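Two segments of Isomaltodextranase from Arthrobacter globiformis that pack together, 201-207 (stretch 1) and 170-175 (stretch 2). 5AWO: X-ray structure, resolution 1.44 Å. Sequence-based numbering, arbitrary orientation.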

ATOM      1  N   ASP A 201       5.345 -14.187   0.117  1.00 13.57           N
ATOM      2  CA  ASP A 201       4.066 -14.812  -0.219  1.00 13.52           C
ATOM      3  C   ASP A 201       3.757 -15.992   0.699  1.00 13.90           C
ATOM      4  O   ASP A 201       4.594 -16.403   1.505  1.00 14.09           O
ATOM      5  CB  ASP A 201       4.182 -15.288  -1.684  1.00 13.68           C
ATOM      6  CG  ASP A 201       2.851 -15.619  -2.388  1.00 14.77           C
ATOM      7  OD1 ASP A 201       1.762 -15.482  -1.796  1.00 15.47           O
ATOM      8  OD2 ASP A 201       2.968 -16.044  -3.576  1.00 15.58           O
ATOM      9  N   PHE A 202       2.525 -16.510   0.593  1.00 13.99           N
ATOM     10  CA  PHE A 202       2.075 -17.692   1.341  1.00 14.23           C
ATOM     11  C   PHE A 202       2.059 -17.474   2.850  1.00 15.39           C
ATOM     12  O   PHE A 202       2.106 -18.421   3.643  1.00 15.28           O
ATOM     13  CB  PHE A 202       2.879 -18.934   0.919  1.00 14.70           C
ATOM     14  CG  PHE A 202       2.554 -19.375  -0.490  1.00 14.40           C
ATOM     15  CD1 PHE A 202       1.398 -20.091  -0.745  1.00 14.52           C
ATOM     16  CD2 PHE A 202       3.356 -19.030  -1.543  1.00 15.52           C
ATOM     17  CE1 PHE A 202       1.065 -20.473  -2.022  1.00 15.46           C
ATOM     18  CE2 PHE A 202       3.032 -19.403  -2.841  1.00 14.91           C
ATOM     19  CZ  PHE A 202       1.876 -20.126  -3.080  1.00 15.08           C
ATOM     20  N   LEU A 203       1.844 -16.219   3.219  1.00 15.39           N
ATOM     21  CA  LEU A 203       1.768 -15.861   4.630  1.00 15.80           C
ATOM     22  C   LEU A 203       0.665 -16.612   5.375  1.00 15.58           C
ATOM     23  O   LEU A 203       0.875 -17.133   6.473  1.00 15.74           O
ATOM     24  CB  LEU A 203       1.571 -14.351   4.753  1.00 17.11           C
ATOM     25  CG  LEU A 203       2.808 -13.543   4.406  1.00 17.55           C
ATOM     26  CD1 LEU A 203       2.437 -12.079   4.232  1.00 18.49           C
ATOM     27  CD2 LEU A 203       3.885 -13.722   5.468  1.00 17.80           C
ATOM     28  N   SER A 204      -0.512 -16.662   4.777  1.00 15.36           N
ATOM     29  CA  SER A 204      -1.672 -17.285   5.389  1.00 14.70           C
ATOM     30  C   SER A 204      -1.463 -18.778   5.549  1.00 14.80           C
ATOM     31  O   SER A 204      -1.906 -19.387   6.531  1.00 15.19           O
ATOM     32  CB  SER A 204      -2.929 -16.984   4.564  1.00 14.75           C
ATOM     33  OG  SER A 204      -2.792 -17.340   3.183  1.00 16.00           O
ATOM     34  N   TRP A 205      -0.754 -19.379   4.598  1.00 14.24           N
ATOM     35  CA  TRP A 205      -0.445 -20.810   4.707  1.00 14.47           C
ATOM     36  C   TRP A 205       0.491 -21.109   5.885  1.00 15.45           C
ATOM     37  O   TRP A 205       0.257 -22.080   6.615  1.00 15.63           O
ATOM     38  CB  TRP A 205       0.126 -21.349   3.410  1.00 14.98           C
ATOM     39  CG  TRP A 205      -0.826 -21.375   2.245  1.00 15.20           C
ATOM     40  CD1 TRP A 205      -1.949 -20.623   2.068  1.00 15.71           C
ATOM     41  CD2 TRP A 205      -0.722 -22.224   1.086  1.00 16.00           C
ATOM     42  NE1 TRP A 205      -2.543 -20.951   0.870  1.00 15.43           N
ATOM     43  CE2 TRP A 205      -1.813 -21.920   0.245  1.00 16.05           C
ATOM     44  CE3 TRP A 205       0.181 -23.213   0.682  1.00 16.45           C
ATOM     45  CZ2 TRP A 205      -2.022 -22.571  -0.978  1.00 16.76           C
ATOM     46  CZ3 TRP A 205      -0.029 -23.866  -0.531  1.00 17.27           C
ATOM     47  CH2 TRP A 205      -1.124 -23.541  -1.347  1.00 17.01           C
ATOM     48  N   TYR A 206       1.503 -20.278   6.092  1.00 15.71           N
ATOM     49  CA  TYR A 206       2.281 -20.343   7.361  1.00 15.12           C
ATOM     50  C   TYR A 206       1.381 -20.170   8.595  1.00 16.27           C
ATOM     51  O   TYR A 206       1.426 -20.971   9.531  1.00 17.58           O
ATOM     52  CB  TYR A 206       3.391 -19.285   7.372  1.00 15.90           C
ATOM     53  CG  TYR A 206       4.071 -19.208   8.717  1.00 15.84           C
ATOM     54  CD1 TYR A 206       5.066 -20.121   9.054  1.00 15.86           C
ATOM     55  CD2 TYR A 206       3.712 -18.256   9.652  1.00 16.38           C
ATOM     56  CE1 TYR A 206       5.664 -20.079  10.295  1.00 15.32           C
ATOM     57  CE2 TYR A 206       4.306 -18.217  10.896  1.00 16.95           C
ATOM     58  CZ  TYR A 206       5.283 -19.139  11.209  1.00 16.39           C
ATOM     59  OH  TYR A 206       5.851 -19.050  12.478  1.00 17.39           O
ATOM     60  N   GLU A 207       0.574 -19.127   8.607  1.00 15.88           N
ATOM     61  CA  GLU A 207      -0.165 -18.739   9.824  1.00 16.43           C
ATOM     62  C   GLU A 207      -1.129 -19.813  10.321  1.00 17.10           C
ATOM     63  O   GLU A 207      -1.056 -20.218  11.508  1.00 18.65           O
ATOM     64  CB  GLU A 207      -0.906 -17.417   9.610  1.00 16.76           C
ATOM     65  CG  GLU A 207      -1.647 -16.942  10.860  1.00 18.12           C
ATOM     66  CD  GLU A 207      -2.225 -15.551  10.790  1.00 19.82           C
ATOM     67  OE1 GLU A 207      -2.390 -14.987   9.680  1.00 18.27           O
ATOM     68  OE2 GLU A 207      -2.544 -15.016  11.889  1.00 19.70           O
TER
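Stretch 2, residues 170-175: YWLDVT

How does stretch 2 run past stretch 1? Trp171 lies in an extended strand, phi/psi -85/132, that passes the first turn of the helix 203-207 at a crossing angle of -75°. The axes come no closer than 10.3 Å, room that side chains fill; the nearest CA atoms, those of Tyr206 and Trp171, are 7.0 Å apart.

What fills that gap? Chiefly Trp171, whose CB points toward the helix and whose indole lies against Tyr206. Tyr206 CB sits 3.6 Å from the centroid of the six-membered ring of Trp171, almost on the ring normal, a CH-pi contact. Beyond it the tyrosine ring turns its edge to the same indole face, with planes at 70° and Tyr206 CD1 3.7 Å from Trp171 CE3.

What else does the indole touch? Trp171 CH2 reaches the N-cap residue, 3.6 Å from Phe202 O and 4.2 Å from Phe202 CB. Phe202 O accepts a hydrogen bond from Tyr206 N at 3.1 Å within the opening helical turn. The indole packs beside that turn.

How is the tyrosine hydroxyl held? No direct hydrogen bond joins the stretches, but one water bridges them, 2.6 Å from Tyr206 OH, donating to Leu172 O at 2.7 Å and accepting from Val174 N at 2.9 Å. Val174 CG1 packs 3.6 Å from Tyr206 OH.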

ATOM      1  N   TYR A 170      10.693 -26.447   3.989  1.00 16.08           N
ATOM      2  CA  TYR A 170      10.112 -26.462   5.305  1.00 16.97           C
ATOM      3  C   TYR A 170       9.591 -25.097   5.682  1.00 16.43           C
ATOM      4  O   TYR A 170      10.137 -24.080   5.231  1.00 16.60           O
ATOM      5  CB  TYR A 170      11.158 -26.840   6.367  1.00 17.10           C
ATOM      6  CG  TYR A 170      11.593 -28.274   6.365  1.00 17.78           C
ATOM      7  CD1 TYR A 170      12.668 -28.703   5.596  1.00 18.15           C
ATOM      8  CD2 TYR A 170      10.937 -29.214   7.152  1.00 18.33           C
ATOM      9  CE1 TYR A 170      13.062 -30.041   5.596  1.00 18.31           C
ATOM     10  CE2 TYR A 170      11.331 -30.547   7.155  1.00 19.01           C
ATOM     11  CZ  TYR A 170      12.395 -30.942   6.381  1.00 20.43           C
ATOM     12  OH  TYR A 170      12.795 -32.271   6.380  1.00 21.87           O
ATOM     13  N   TRP A 171       8.592 -25.044   6.551  1.00 16.48           N
ATOM     14  CA  TRP A 171       8.335 -23.836   7.293  1.00 16.58           C
ATOM     15  C   TRP A 171       9.233 -23.828   8.532  1.00 17.33           C
ATOM     16  O   TRP A 171       9.331 -24.819   9.253  1.00 18.89           O
ATOM     17  CB  TRP A 171       6.883 -23.747   7.749  1.00 16.16           C
ATOM     18  CG  TRP A 171       5.890 -23.336   6.696  1.00 15.77           C
ATOM     19  CD1 TRP A 171       4.758 -24.017   6.334  1.00 15.82           C
ATOM     20  CD2 TRP A 171       5.879 -22.116   5.940  1.00 15.30           C
ATOM     21  NE1 TRP A 171       4.079 -23.326   5.383  1.00 15.89           N
ATOM     22  CE2 TRP A 171       4.731 -22.150   5.123  1.00 15.32           C
ATOM     23  CE3 TRP A 171       6.719 -21.006   5.872  1.00 15.64           C
ATOM     24  CZ2 TRP A 171       4.399 -21.107   4.242  1.00 15.80           C
ATOM     25  CZ3 TRP A 171       6.392 -19.966   4.999  1.00 16.05           C
ATOM     26  CH2 TRP A 171       5.247 -20.028   4.183  1.00 16.14           C
ATOM     27  N   LEU A 172       9.889 -22.704   8.759  1.00 16.23           N
ATOM     28  CA  LEU A 172      10.714 -22.486   9.942  1.00 17.06           C
ATOM     29  C   LEU A 172       9.922 -22.620  11.208  1.00 17.72           C
ATOM     30  O   LEU A 172       8.802 -22.171  11.276  1.00 16.54           O
ATOM     31  CB  LEU A 172      11.303 -21.071   9.859  1.00 18.32           C
ATOM     32  CG  LEU A 172      12.036 -20.555  11.107  1.00 20.38           C
ATOM     33  CD1 LEU A 172      13.308 -21.341  11.255  1.00 21.52           C
ATOM     34  CD2 LEU A 172      12.306 -19.067  10.980  1.00 21.47           C
ATOM     35  N   ASP A 173      10.520 -23.246  12.227  1.00 17.02           N
ATOM     36  CA  ASP A 173       9.970 -23.236  13.573  1.00 17.21           C
ATOM     37  C   ASP A 173      10.572 -22.078  14.354  1.00 16.90           C
ATOM     38  O   ASP A 173      11.722 -22.138  14.811  1.00 16.34           O
ATOM     39  CB  ASP A 173      10.245 -24.552  14.286  1.00 18.27           C
ATOM     40  CG  ASP A 173       9.648 -24.587  15.678  1.00 18.45           C
ATOM     41  OD1 ASP A 173       9.048 -23.603  16.153  1.00 19.78           O
ATOM     42  OD2 ASP A 173       9.802 -25.654  16.304  1.00 22.18           O
ATOM     43  N   VAL A 174       9.803 -21.005  14.496  1.00 16.56           N
ATOM     44  CA  VAL A 174      10.288 -19.785  15.153  1.00 17.96           C
ATOM     45  C   VAL A 174      10.576 -19.947  16.647  1.00 18.27           C
ATOM     46  O   VAL A 174      11.161 -19.040  17.262  1.00 18.87           O
ATOM     47  CB  VAL A 174       9.374 -18.551  14.908  1.00 19.13           C
ATOM     48  CG1 VAL A 174       9.222 -18.287  13.423  1.00 19.29           C
ATOM     49  CG2 VAL A 174       8.017 -18.713  15.579  1.00 20.60           C
ATOM     50  N   THR A 175      10.176 -21.071  17.232  1.00 18.00           N
ATOM     51  CA  THR A 175      10.496 -21.351  18.643  1.00 19.52           C
ATOM     52  C   THR A 175      11.881 -21.995  18.803  1.00 20.18           C
ATOM     53  O   THR A 175      12.345 -22.167  19.938  1.00 20.58           O
ATOM     54  CB  THR A 175       9.415 -22.252  19.297  1.00 20.48           C
ATOM     55  OG1 THR A 175       9.528 -23.598  18.822  1.00 20.49           O
ATOM     56  CG2 THR A 175       8.015 -21.714  19.053  1.00 22.33           C
TER
HETATM   57  O   HOH W   1       7.185 -21.214  13.203  1.00 18.21           O